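Local structure of putative large adhesion protein (Lap) involved in biofilm formation (Marinobacter hydrocarbonoclasticus ATCC 49840, 6M8M) at residues Tyr129-Arg134 with Ser163-Thr168; Phe39-Ala44 with Asn67-Thr72. The protein probably serves as the sugar-binding part of a large RTX adhesin involved in biofilm formation, binding glucose through a calcium ion in a PA14 domain. All coordinates share one frame; numbering follows the deposited sequence. Where two conformers were deposited one is given.

Contact 1: Tyr129-Arg134 with Ser163-Thr168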
loop_
_atom_site.group_PDB
_atom_site.type_symbol
_atom_site.label_atom_id
_atom_site.label_comp_id
_atom_site.label_asym_id
_atom_site.label_seq_id
_atom_site.Cartn_x
_atom_site.Cartn_y
_atom_site.Cartn_z
ATOM N N TYR A 129 -16.972 7.830 -1.651
ATOM C CA TYR A 129 -15.963 7.580 -0.636
ATOM C C TYR A 129 -14.701 8.364 -0.966
ATOM O O TYR A 129 -14.567 8.955 -2.036
ATOM C CB TYR A 129 -15.666 6.073 -0.550
ATOM C CG TYR A 129 -16.897 5.246 -0.227
ATOM C CD1 TYR A 129 -17.289 5.046 1.084
ATOM C CD2 TYR A 129 -17.671 4.686 -1.235
ATOM C CE1 TYR A 129 -18.421 4.308 1.384
ATOM C CE2 TYR A 129 -18.806 3.946 -0.935
ATOM C CZ TYR A 129 -19.179 3.769 0.371
ATOM O OH TYR A 129 -20.308 3.021 0.703
ATOM N N GLN A 130 -13.744 8.348 -0.042
ATOM C CA GLN A 130 -12.539 9.150 -0.189
ATOM C C GLN A 130 -11.461 8.611 0.731
ATOM O O GLN A 130 -11.711 8.367 1.913
ATOM C CB GLN A 130 -12.849 10.603 0.166
ATOM C CG GLN A 130 -11.706 11.568 0.006
ATOM C CD GLN A 130 -12.131 12.976 0.359
ATOM O OE1 GLN A 130 -12.861 13.180 1.321
ATOM N NE2 GLN A 130 -11.701 13.948 -0.424
ATOM N N PHE A 131 -10.253 8.463 0.189
ATOM C CA PHE A 131 -9.089 8.079 0.966
ATOM C C PHE A 131 -8.297 9.309 1.400
ATOM O O PHE A 131 -8.266 10.333 0.716
ATOM C CB PHE A 131 -8.158 7.195 0.137
ATOM C CG PHE A 131 -8.666 5.806 -0.120
ATOM C CD1 PHE A 131 -8.516 4.820 0.829
ATOM C CD2 PHE A 131 -9.239 5.478 -1.338
ATOM C CE1 PHE A 131 -8.961 3.524 0.571
ATOM C CE2 PHE A 131 -9.678 4.189 -1.593
ATOM C CZ PHE A 131 -9.532 3.213 -0.640
ATOM N N ARG A 132 -7.602 9.160 2.520
ATOM C CA ARG A 132 -6.566 10.085 2.968
ATOM C C ARG A 132 -5.368 9.234 3.355
ATOM O O ARG A 132 -5.526 8.220 4.036
ATOM C CB ARG A 132 -7.032 10.969 4.119
ATOM C CG ARG A 132 -5.973 11.974 4.542
ATOM C CD ARG A 132 -6.539 12.991 5.504
ATOM N NE ARG A 132 -6.830 12.388 6.784
ATOM C CZ ARG A 132 -7.294 13.051 7.839
ATOM N NH1 ARG A 132 -7.526 14.356 7.749
ATOM N NH2 ARG A 132 -7.521 12.409 8.972
ATOM N N VAL A 133 -4.180 9.630 2.909
ATOM C CA VAL A 133 -2.988 8.791 3.029
ATOM C C VAL A 133 -1.855 9.605 3.625
ATOM O O VAL A 133 -1.569 10.705 3.148
ATOM C CB VAL A 133 -2.552 8.222 1.663
ATOM C CG1 VAL A 133 -1.314 7.337 1.822
ATOM C CG2 VAL A 133 -3.699 7.462 0.993
ATOM N N ARG A 134 -1.200 9.056 4.636
ATOM C CA ARG A 134 0.055 9.591 5.131
ATOM C C ARG A 134 1.139 8.581 4.762
ATOM O O ARG A 134 1.042 7.401 5.131
ATOM C CB ARG A 134 0.033 9.808 6.638
ATOM C CG ARG A 134 1.351 10.400 7.151
ATOM C CD ARG A 134 1.227 10.840 8.595
ATOM N NE ARG A 134 2.443 11.460 9.110
ATOM C CZ ARG A 134 2.785 12.720 8.906
ATOM N NH1 ARG A 134 2.031 13.522 8.182
ATOM N NH2 ARG A 134 3.913 13.176 9.435
ATOM N N SER A 163 -9.147 12.009 -4.061
ATOM C CA SER A 163 -10.382 12.482 -4.670
ATOM C C SER A 163 -11.576 11.646 -4.221
ATOM O O SER A 163 -11.460 10.441 -3.986
ATOM C CB SER A 163 -10.293 12.463 -6.196
ATOM O OG SER A 163 -9.839 11.221 -6.691
ATOM N N GLU A 164 -12.735 12.293 -4.108
ATOM C CA GLU A 164 -13.971 11.553 -3.916
ATOM C C GLU A 164 -14.198 10.651 -5.117
ATOM O O GLU A 164 -13.893 11.023 -6.257
ATOM C CB GLU A 164 -15.143 12.512 -3.715
ATOM C CG GLU A 164 -15.045 13.300 -2.414
ATOM C CD GLU A 164 -16.168 14.299 -2.209
ATOM O OE1 GLU A 164 -16.450 14.651 -1.050
ATOM O OE2 GLU A 164 -16.757 14.747 -3.204
ATOM N N PHE A 165 -14.695 9.448 -4.863
ATOM C CA PHE A 165 -15.022 8.518 -5.931
ATOM C C PHE A 165 -16.362 7.882 -5.607
ATOM O O PHE A 165 -16.668 7.620 -4.443
ATOM C CB PHE A 165 -13.922 7.461 -6.150
ATOM C CG PHE A 165 -13.641 6.594 -4.962
ATOM C CD1 PHE A 165 -12.757 7.007 -3.977
ATOM C CD2 PHE A 165 -14.210 5.338 -4.847
ATOM C CE1 PHE A 165 -12.484 6.207 -2.897
ATOM C CE2 PHE A 165 -13.924 4.531 -3.753
ATOM C CZ PHE A 165 -13.060 4.967 -2.786
ATOM N N THR A 166 -17.147 7.631 -6.639
ATOM C CA THR A 166 -18.438 6.962 -6.494
ATOM C C THR A 166 -18.329 5.595 -7.134
ATOM O O THR A 166 -17.858 5.463 -8.264
ATOM C CB THR A 166 -19.540 7.809 -7.129
ATOM O OG1 THR A 166 -19.608 9.056 -6.418
ATOM C CG2 THR A 166 -20.878 7.116 -7.067
ATOM N N LEU A 167 -18.727 4.572 -6.403
ATOM C CA LEU A 167 -18.630 3.222 -6.944
ATOM C C LEU A 167 -19.479 3.119 -8.202
ATOM O O LEU A 167 -20.576 3.668 -8.275
ATOM C CB LEU A 167 -19.069 2.208 -5.899
ATOM C CG LEU A 167 -18.283 2.244 -4.586
ATOM C CD1 LEU A 167 -18.856 1.232 -3.594
ATOM C CD2 LEU A 167 -16.811 1.982 -4.802
ATOM N N THR A 168 -18.940 2.436 -9.207
ATOM C CA THR A 168 -19.541 2.381 -10.536
ATOM C C THR A 168 -19.609 0.937 -11.009
ATOM O O THR A 168 -18.657 0.172 -10.833
ATOM C CB THR A 168 -18.713 3.239 -11.516
ATOM O OG1 THR A 168 -18.682 4.601 -11.054
ATOM C CG2 THR A 168 -19.309 3.214 -12.909
HETATM O O HOH W 1 -15.654 13.292 1.186
HETATM O O HOH W 2 -9.749 8.912 -2.594
#
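Tyr129 and Phe165 sit directly across from each other on two antiparallel strands, and their backbones close a hydrogen-bonded pair: Tyr129 N reaches Phe165 O at 2.8 Å, and Phe165 N returns to Tyr129 O at 2.9 Å. Their side chains share one face of the sheet, but the two rings part. Phe165 has CG in the crowded position between its backbone N and carbonyl carbon (chi1 60°), which lays the ring back over the neighbouring strand, where its CD1 and CE1 lie close to Tyr129 O. The bump that fits against this plate is the methylene of Tyr129: CB rests over one face of the ring, a CH-pi contact with CB 3.6 Å from Phe165 CZ. The Tyr129 ring turns away from Phe165, and the forked end of Leu167 sits against both, CD1 3.8 Å from Tyr129 CE2 and CD2 at the Phe165 edge, in its plane; a branched residue suits this double task. The tyrosine hydroxyl is hydrogen-bonded to Gln125 O. Farther along, Phe131 lies nearly parallel to Phe165, planes 15° apart, but slid so far that the rings barely overlap; Phe131 CE2 lies 3.7 Å from Phe165 CZ. Strands 128-136 and 158-166 belong to one of the two antiparallel sheets of this PA14 fold, and the aromatic face is turned to the other sheet, with Val143 of strand 139-143 against Phe165. Strand 158-166 is interrupted here: a water accepts from Phe131 N and donates to Ser163 O, and direct backbone pairing resumes at Gly162. On the other face the extended chains of Gln130 and Glu164 cross. A second water donates to both Gln130 OE1 and Glu164 OE1, the amide oxygen also receiving Arg193 NH2.

Contact 2: Phe39-Ala44 with Asn67-Thr72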
loop_
_atom_site.group_PDB
_atom_site.type_symbol
_atom_site.label_atom_id
_atom_site.label_comp_id
_atom_site.label_asym_id
_atom_site.label_seq_id
_atom_site.Cartn_x
_atom_site.Cartn_y
_atom_site.Cartn_z
ATOM N N PHE A 39 -4.900 -8.488 0.326
ATOM C CA PHE A 39 -3.777 -9.350 0.011
ATOM C C PHE A 39 -2.537 -8.482 -0.153
ATOM O O PHE A 39 -2.527 -7.549 -0.973
ATOM C CB PHE A 39 -4.067 -10.097 -1.280
ATOM C CG PHE A 39 -2.984 -11.048 -1.666
ATOM C CD1 PHE A 39 -2.681 -12.134 -0.872
ATOM C CD2 PHE A 39 -2.259 -10.859 -2.824
ATOM C CE1 PHE A 39 -1.659 -13.012 -1.227
ATOM C CE2 PHE A 39 -1.245 -11.734 -3.182
ATOM C CZ PHE A 39 -0.951 -12.803 -2.385
ATOM N N GLY A 40 -1.495 -8.774 0.615
ATOM C CA GLY A 40 -0.271 -7.983 0.617
ATOM C C GLY A 40 0.871 -8.715 -0.069
ATOM O O GLY A 40 1.070 -9.920 0.142
ATOM N N GLU A 41 1.620 -7.969 -0.861
ATOM C CA GLU A 41 2.828 -8.438 -1.514
ATOM C C GLU A 41 3.959 -7.477 -1.209
ATOM O O GLU A 41 3.789 -6.253 -1.292
ATOM C CB GLU A 41 2.611 -8.500 -3.024
ATOM C CG GLU A 41 1.615 -9.571 -3.428
ATOM C CD GLU A 41 1.173 -9.448 -4.871
ATOM O OE1 GLU A 41 1.886 -9.973 -5.751
ATOM O OE2 GLU A 41 0.122 -8.822 -5.131
ATOM N N TYR A 42 5.124 -8.016 -0.891
ATOM C CA TYR A 42 6.322 -7.241 -0.578
ATOM C C TYR A 42 7.396 -7.584 -1.600
ATOM O O TYR A 42 7.652 -8.771 -1.853
ATOM C CB TYR A 42 6.825 -7.581 0.827
ATOM C CG TYR A 42 8.089 -6.860 1.212
ATOM C CD1 TYR A 42 9.341 -7.393 0.928
ATOM C CD2 TYR A 42 8.038 -5.626 1.846
ATOM C CE1 TYR A 42 10.503 -6.715 1.277
ATOM C CE2 TYR A 42 9.179 -4.958 2.214
ATOM C CZ TYR A 42 10.406 -5.494 1.914
ATOM O OH TYR A 42 11.520 -4.805 2.308
ATOM N N TYR A 43 8.041 -6.559 -2.153
ATOM C CA TYR A 43 9.116 -6.707 -3.125
ATOM C C TYR A 43 10.354 -5.985 -2.618
ATOM O O TYR A 43 10.318 -4.781 -2.340
ATOM C CB TYR A 43 8.727 -6.091 -4.470
ATOM C CG TYR A 43 7.532 -6.717 -5.118
ATOM C CD1 TYR A 43 6.252 -6.415 -4.703
ATOM C CD2 TYR A 43 7.680 -7.627 -6.150
ATOM C CE1 TYR A 43 5.147 -7.021 -5.303
ATOM C CE2 TYR A 43 6.611 -8.222 -6.738
ATOM C CZ TYR A 43 5.352 -7.928 -6.317
ATOM O OH TYR A 43 4.315 -8.580 -6.958
ATOM N N ALA A 44 11.457 -6.717 -2.538
ATOM C CA ALA A 44 12.769 -6.149 -2.281
ATOM C C ALA A 44 13.312 -5.595 -3.588
ATOM O O ALA A 44 13.249 -6.266 -4.621
ATOM C CB ALA A 44 13.696 -7.249 -1.780
ATOM N N ASN A 67 8.089 -9.241 -11.634
ATOM C CA ASN A 67 8.699 -9.986 -10.545
ATOM C C ASN A 67 7.624 -10.645 -9.702
ATOM O O ASN A 67 6.483 -10.198 -9.647
ATOM C CB ASN A 67 9.546 -9.073 -9.655
ATOM C CG ASN A 67 10.829 -8.674 -10.316
ATOM O OD1 ASN A 67 11.811 -9.418 -10.262
ATOM N ND2 ASN A 67 10.844 -7.516 -10.968
ATOM N N GLU A 68 8.005 -11.739 -9.061
ATOM C CA GLU A 68 7.154 -12.329 -8.046
ATOM C C GLU A 68 7.531 -11.742 -6.691
ATOM O O GLU A 68 8.692 -11.422 -6.421
ATOM C CB GLU A 68 7.256 -13.850 -8.017
ATOM C CG GLU A 68 6.217 -14.488 -7.101
ATOM C CD GLU A 68 6.005 -15.955 -7.394
ATOM O OE1 GLU A 68 5.780 -16.729 -6.439
ATOM O OE2 GLU A 68 6.067 -16.329 -8.581
ATOM N N ALA A 69 6.527 -11.589 -5.852
ATOM C CA ALA A 69 6.740 -11.010 -4.538
ATOM C C ALA A 69 7.730 -11.843 -3.742
ATOM O O ALA A 69 7.725 -13.079 -3.811
ATOM C CB ALA A 69 5.405 -10.971 -3.799
ATOM N N ASP A 70 8.558 -11.170 -2.966
ATOM C CA ASP A 70 9.466 -11.841 -2.051
ATOM C C ASP A 70 8.788 -12.342 -0.787
ATOM O O ASP A 70 9.310 -13.258 -0.142
ATOM C CB ASP A 70 10.603 -10.892 -1.709
ATOM C CG ASP A 70 11.434 -10.547 -2.929
ATOM O OD1 ASP A 70 12.157 -11.443 -3.428
ATOM O OD2 ASP A 70 11.336 -9.413 -3.439
ATOM N N ALA A 71 7.651 -11.776 -0.415
ATOM C CA ALA A 71 6.844 -12.298 0.674
ATOM C C ALA A 71 5.425 -11.818 0.439
ATOM O O ALA A 71 5.197 -10.806 -0.228
ATOM C CB ALA A 71 7.338 -11.818 2.039
ATOM N N THR A 72 4.471 -12.558 0.986
ATOM C CA THR A 72 3.078 -12.146 1.009
ATOM C C THR A 72 2.632 -11.987 2.455
ATOM O O THR A 72 3.283 -12.478 3.382
ATOM C CB THR A 72 2.183 -13.155 0.296
ATOM O OG1 THR A 72 2.236 -14.418 0.957
ATOM C CG2 THR A 72 2.600 -13.325 -1.146
HETATM O O HOH W 3 3.633 -11.889 -6.540
HETATM O O HOH W 4 13.763 -9.121 -4.859
#
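Tyr43 presents one face of its ring to the backbone of Ala69, whose CA stands 3.5 Å above the ring plane, offset toward the rim, in a CH-pi contact. CG of Tyr43 lies anti to its carbonyl carbon (chi1 -61°), and this turns the ring beneath the incoming loop, so that Asn67 O comes to its edge, near the plane, 3.5 Å from CE2. Alanine suits position 69 because a small side chain lets the loop backbone come down onto the ring; its methyl rests against both Tyr43 and Glu41, with CB 3.8 Å from Glu41 CB. The carboxylate of Glu41 is tied back to the loop by a water that donates to OE1 and accepts from Ala69 N. At the other end of the strand Phe39 and Thr72 meet obliquely, ring atom CZ against methyl CG2. Tyr42 points to the opposite face from Glu41 and shares that face with Ala71, though the two touch only loosely through their CB atoms; its side chain packs on Ala114 of strand 113-122 and on Pro108. The Asp70 carboxylate reaches obliquely to the neighbouring strand, where OD2 takes the N-H of Ala44 at 2.8 Å on its anti side, 30° out of the carboxylate plane; a water lies within hydrogen-bonding distance of both Asp70 OD2 and Ala44 O. OD1 lies near Glu109 OE1, and a sodium ion is bound about 5 Å from the Asp70 side chain. Tyr42 N donates to Ala71 O at 2.9 Å, while Tyr42 O receives two N-H groups, a short but bent bond from Asp70 N (2.8 Å) and a weak one from Ala71 N (3.3 Å). Two residues, Asp70 and Ala71, thus face the single Tyr42, the classic beta bulge, at the start of strand 71-75, where it begins to pair with strand 38-45.

From the N terminus, strand 38-45 supplies the first half of contact 2; the chain then runs through helix 57-66 and returns at 67-72, closing a loop of 22 intervening residues. Only later, after strand 113-122, does strand 128-136 open contact 1, which closes when the chain comes back along strand 158-166, with the 139-143 and 146-151 strands lying in between. The two loops therefore follow in series and neither nest nor cross. Contact 2 pairs strands 38-45 and 71-75 within one sheet, whereas contact 1 pairs 128-136 and 158-166 in the other. Their centres are 25 Å apart, on opposite sides of the chain's centre, and their nearest atoms about 13 Å apart.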